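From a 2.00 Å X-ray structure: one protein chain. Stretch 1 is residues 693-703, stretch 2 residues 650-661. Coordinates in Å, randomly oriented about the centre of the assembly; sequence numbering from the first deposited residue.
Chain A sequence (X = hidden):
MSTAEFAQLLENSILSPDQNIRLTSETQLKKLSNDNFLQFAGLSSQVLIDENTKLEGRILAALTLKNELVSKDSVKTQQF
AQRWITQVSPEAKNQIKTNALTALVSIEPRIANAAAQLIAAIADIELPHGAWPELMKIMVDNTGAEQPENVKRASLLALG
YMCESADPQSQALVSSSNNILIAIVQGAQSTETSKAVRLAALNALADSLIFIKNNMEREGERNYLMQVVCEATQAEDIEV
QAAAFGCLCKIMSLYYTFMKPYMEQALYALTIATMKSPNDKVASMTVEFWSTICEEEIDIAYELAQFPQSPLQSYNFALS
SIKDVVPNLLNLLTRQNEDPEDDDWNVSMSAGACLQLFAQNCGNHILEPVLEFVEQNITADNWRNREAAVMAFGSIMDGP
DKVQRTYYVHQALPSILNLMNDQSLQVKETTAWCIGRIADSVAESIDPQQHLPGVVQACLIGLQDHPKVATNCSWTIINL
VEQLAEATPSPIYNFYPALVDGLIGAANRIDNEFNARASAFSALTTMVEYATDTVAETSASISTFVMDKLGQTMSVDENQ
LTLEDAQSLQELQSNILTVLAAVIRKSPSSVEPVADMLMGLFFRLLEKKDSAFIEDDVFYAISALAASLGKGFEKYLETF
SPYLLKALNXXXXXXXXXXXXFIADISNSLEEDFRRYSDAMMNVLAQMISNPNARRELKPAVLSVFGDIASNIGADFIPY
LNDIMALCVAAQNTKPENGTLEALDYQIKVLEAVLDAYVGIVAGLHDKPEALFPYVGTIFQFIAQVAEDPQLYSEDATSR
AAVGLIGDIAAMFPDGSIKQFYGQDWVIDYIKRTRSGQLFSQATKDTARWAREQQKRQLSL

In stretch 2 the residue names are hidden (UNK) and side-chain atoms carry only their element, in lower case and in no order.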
# COMPACT_ATOMS: atom_id res chain seq x y z
N ASN A 693 -7.00 -19.49 -14.12
CA ASN A 693 -5.63 -18.98 -14.16
C ASN A 693 -5.56 -17.46 -14.33
O ASN A 693 -4.46 -16.94 -14.55
CB ASN A 693 -4.84 -19.65 -15.29
CG ASN A 693 -4.49 -21.09 -14.98
OD1 ASN A 693 -4.67 -21.56 -13.86
ND2 ASN A 693 -3.98 -21.80 -15.98
N ALA A 694 -6.67 -16.74 -14.23
CA ALA A 694 -6.66 -15.30 -14.44
C ALA A 694 -6.13 -14.58 -13.20
O ALA A 694 -6.56 -14.86 -12.08
CB ALA A 694 -8.07 -14.79 -14.76
N ARG A 695 -5.20 -13.66 -13.42
CA ARG A 695 -4.74 -12.81 -12.33
C ARG A 695 -5.92 -12.00 -11.78
O ARG A 695 -6.92 -11.78 -12.46
CB ARG A 695 -3.63 -11.87 -12.80
CG ARG A 695 -4.03 -10.89 -13.89
CD ARG A 695 -3.14 -9.67 -13.88
NE ARG A 695 -1.72 -10.01 -13.77
CZ ARG A 695 -0.78 -9.19 -13.30
NH1 ARG A 695 -1.10 -7.97 -12.90
NH2 ARG A 695 0.47 -9.60 -13.24
N ARG A 696 -5.79 -11.57 -10.53
CA ARG A 696 -6.90 -10.88 -9.89
C ARG A 696 -7.24 -9.58 -10.61
O ARG A 696 -8.42 -9.28 -10.84
CB ARG A 696 -6.57 -10.62 -8.41
CG ARG A 696 -5.39 -9.69 -8.16
CD ARG A 696 -5.23 -9.36 -6.68
NE ARG A 696 -4.99 -10.54 -5.85
CZ ARG A 696 -5.88 -11.10 -5.02
NH1 ARG A 696 -7.10 -10.60 -4.88
NH2 ARG A 696 -5.53 -12.18 -4.33
N GLU A 697 -6.22 -8.82 -11.03
CA GLU A 697 -6.44 -7.52 -11.65
C GLU A 697 -7.30 -7.61 -12.91
O GLU A 697 -7.83 -6.59 -13.35
CB GLU A 697 -5.11 -6.85 -12.00
CG GLU A 697 -4.25 -6.45 -10.79
CD GLU A 697 -3.45 -7.61 -10.21
OE1 GLU A 697 -3.29 -8.64 -10.90
OE2 GLU A 697 -2.97 -7.49 -9.06
N LEU A 698 -7.44 -8.81 -13.49
CA LEU A 698 -8.25 -8.94 -14.70
C LEU A 698 -9.73 -8.76 -14.39
O LEU A 698 -10.45 -8.13 -15.16
CB LEU A 698 -8.00 -10.30 -15.35
CG LEU A 698 -8.62 -10.47 -16.74
CD1 LEU A 698 -7.86 -9.65 -17.78
CD2 LEU A 698 -8.66 -11.93 -17.15
N LYS A 699 -10.18 -9.29 -13.25
CA LYS A 699 -11.61 -9.24 -12.95
C LYS A 699 -12.16 -7.81 -12.98
O LYS A 699 -13.14 -7.57 -13.71
CB LYS A 699 -11.87 -9.92 -11.60
CG LYS A 699 -13.26 -9.72 -11.04
CD LYS A 699 -13.66 -10.88 -10.12
CE LYS A 699 -14.61 -10.43 -9.02
NZ LYS A 699 -15.37 -11.56 -8.41
N PRO A 700 -11.61 -6.84 -12.24
CA PRO A 700 -12.17 -5.48 -12.33
C PRO A 700 -12.13 -4.90 -13.74
O PRO A 700 -13.13 -4.33 -14.20
CB PRO A 700 -11.30 -4.68 -11.34
CG PRO A 700 -10.10 -5.54 -11.07
CD PRO A 700 -10.55 -6.94 -11.23
N ALA A 701 -11.01 -5.06 -14.44
CA ALA A 701 -10.90 -4.53 -15.80
C ALA A 701 -12.06 -5.00 -16.67
O ALA A 701 -12.78 -4.19 -17.27
CB ALA A 701 -9.56 -4.94 -16.41
N VAL A 702 -12.29 -6.31 -16.71
CA VAL A 702 -13.38 -6.83 -17.53
C VAL A 702 -14.71 -6.24 -17.08
O VAL A 702 -15.51 -5.79 -17.91
CB VAL A 702 -13.38 -8.37 -17.50
CG1 VAL A 702 -14.57 -8.93 -18.25
CG2 VAL A 702 -12.09 -8.89 -18.11
N LEU A 703 -14.95 -6.19 -15.77
CA LEU A 703 -16.21 -5.61 -15.32
C LEU A 703 -16.35 -4.20 -15.89
O LEU A 703 -17.37 -3.86 -16.51
CB LEU A 703 -16.28 -5.60 -13.79
CG LEU A 703 -16.39 -6.97 -13.11
CD1 LEU A 703 -16.36 -6.81 -11.60
CD2 LEU A 703 -17.65 -7.72 -13.53
N UNK A 650 -3.80 -14.22 -22.56
CA UNK A 650 -2.70 -14.32 -21.59
C UNK A 650 -3.16 -13.70 -20.27
O UNK A 650 -2.68 -12.65 -19.83
c UNK A 650 -0.70 -14.39 -23.18
c UNK A 650 -1.45 -13.63 -22.11
c UNK A 650 0.51 -13.64 -23.70
n UNK A 650 1.24 -12.99 -22.80
o UNK A 650 0.79 -13.63 -24.90
N UNK A 651 -4.10 -14.39 -19.63
CA UNK A 651 -4.73 -13.85 -18.42
C UNK A 651 -3.76 -13.74 -17.25
O UNK A 651 -4.01 -12.97 -16.32
c UNK A 651 -5.53 -16.18 -17.83
c UNK A 651 -5.94 -14.71 -18.02
c UNK A 651 -7.05 -14.58 -19.04
N UNK A 652 -2.67 -14.51 -17.25
CA UNK A 652 -1.68 -14.38 -16.18
C UNK A 652 -0.84 -13.12 -16.35
O UNK A 652 -0.43 -12.51 -15.36
c UNK A 652 0.03 -15.77 -17.44
o UNK A 652 -0.45 -15.31 -18.50
c UNK A 652 -0.77 -15.61 -16.16
o UNK A 652 1.13 -16.36 -17.38
N UNK A 653 -0.57 -12.72 -17.59
CA UNK A 653 0.29 -11.59 -17.88
C UNK A 653 -0.49 -10.28 -17.77
O UNK A 653 -1.70 -10.25 -18.00
c UNK A 653 0.86 -11.74 -19.28
o UNK A 653 1.73 -10.67 -19.61
N UNK A 654 0.18 -9.18 -17.42
CA UNK A 654 -0.51 -7.88 -17.40
C UNK A 654 -0.92 -7.39 -18.78
O UNK A 654 -1.69 -6.42 -18.87
c UNK A 654 0.52 -6.94 -16.76
c UNK A 654 1.83 -7.57 -17.06
c UNK A 654 1.59 -9.05 -17.02
N UNK A 655 -0.44 -8.02 -19.85
CA UNK A 655 -0.80 -7.60 -21.20
C UNK A 655 -2.29 -7.74 -21.44
O UNK A 655 -2.87 -7.02 -22.26
c UNK A 655 0.00 -7.71 -23.59
c UNK A 655 -0.47 -9.83 -22.34
c UNK A 655 0.03 -8.39 -22.24
N UNK A 656 -2.95 -8.68 -20.75
CA UNK A 656 -4.38 -8.88 -20.95
C UNK A 656 -5.18 -7.69 -20.43
O UNK A 656 -6.19 -7.30 -21.03
o UNK A 656 -4.65 -10.11 -18.87
c UNK A 656 -4.83 -10.17 -20.28
N UNK A 657 -4.75 -7.11 -19.31
CA UNK A 657 -5.39 -5.90 -18.79
C UNK A 657 -5.34 -4.79 -19.83
O UNK A 657 -6.34 -4.12 -20.10
c UNK A 657 -5.94 -7.02 -15.92
c UNK A 657 -5.45 -4.24 -16.90
c UNK A 657 -4.71 -5.45 -17.48
c UNK A 657 -4.63 -6.60 -16.46
N UNK A 658 -4.16 -4.58 -20.41
CA UNK A 658 -3.99 -3.50 -21.37
C UNK A 658 -4.77 -3.79 -22.65
O UNK A 658 -5.29 -2.86 -23.28
c UNK A 658 -2.51 -3.29 -21.66
o UNK A 658 -1.81 -3.12 -20.41
c UNK A 658 -2.29 -2.06 -22.52
N UNK A 659 -4.87 -5.06 -23.04
CA UNK A 659 -5.69 -5.42 -24.19
C UNK A 659 -7.17 -5.13 -23.92
O UNK A 659 -7.89 -4.63 -24.80
c UNK A 659 -5.47 -6.90 -24.54
N UNK A 660 -7.63 -5.40 -22.69
CA UNK A 660 -8.97 -4.96 -22.31
C UNK A 660 -9.08 -3.45 -22.45
O UNK A 660 -10.12 -2.91 -22.85
c UNK A 660 -10.65 -4.79 -20.43
c UNK A 660 -9.32 -5.41 -20.88
c UNK A 660 -9.41 -6.92 -20.80
N UNK A 661 -8.01 -2.73 -22.10
CA UNK A 661 -8.01 -1.28 -22.28
C UNK A 661 -8.11 -0.87 -23.74
O UNK A 661 -8.69 0.18 -24.06

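Position 650 has three side-chain carbons, the third carrying one oxygen and one nitrogen: a primary amide on a two-carbon arm, hence glutamine, Q650. It lies beyond reach of stretch 1, just after a helix ends. Position 651 has one carbon bearing two others, its CA-to-CB bond pointing toward stretch 1, the first carbon 3.9 Å from A694 CB. This beta-branched, wholly apolar group is valine; V651 CG1 lies 3.6 Å from L698 CD2 and V651 CG2 3.7 Å from A694 CA, so the compact fork fills a buried pocket.

Position 652 shows two carbons, the second with two oxygens, a carboxylate on a short arm: aspartate, D652. Its CA-to-CB bond points away from stretch 1, as suits a charge at an exposed site, and D652 OD1 accepts a weak hydrogen bond from the N of position 653. Position 653 has one carbon and one oxygen: serine, S653. S653 OG accepts a weak bond from the N of position 655 (3.4 Å), capping the turn that leads into the helix. At 654 three carbons close a ring onto the backbone nitrogen, which only proline does. P654 needs no amide hydrogen in this turn, and its CD sits over one face of the R695 guanidinium, 4.0 Å from R695 NH2.

Position 655, one carbon carrying two more, is valine, V655, buried but out of reach of stretch 1. Position 656 has one carbon and one oxygen, again serine; S656 OG donates to S653 O (3.1 Å), satisfying the hydroxyl although it lies 3.4 Å from L698 CD1. Position 657 has four carbons, forked at the first, one arm two carbons long, whose end comes within 3.2 Å of L698 CA and of E697 O: isoleucine, I657, whose long apolar arm reaches the other helix although its CA-to-CB bond points sideways. Position 658, a carbon bearing one oxygen and one carbon, is threonine, T658, its hydroxyl bonded elsewhere in the structure. The single carbon at 659 is alanine, A659, small and buried. Position 660 has a carbon with two branches, its CA-to-CB bond pointing toward stretch 1: valine; V660 CG1 lies 4.2 Å from A701 CB and V660 CG2 4.3 Å from V702 CG2. Position 661 has no side chain: glycine, G661; nothing of stretch 1 lies within 5.5 Å of where a CB would be.

The contact joins a polar clasp to an apolar seam. R695 N donates to V651 O and R695 NE to D652 O, each at 3.2 Å, while a salt bridge from R695 NH1 to E697 OE1 (3.0 Å) steadies the arginine. Beyond it, the nearly parallel helices, 9.6 Å apart at 7°, pack L698, A701 and V702 against I657 and V660.

Stretch 2 650-661: QVDSPVSITAVG
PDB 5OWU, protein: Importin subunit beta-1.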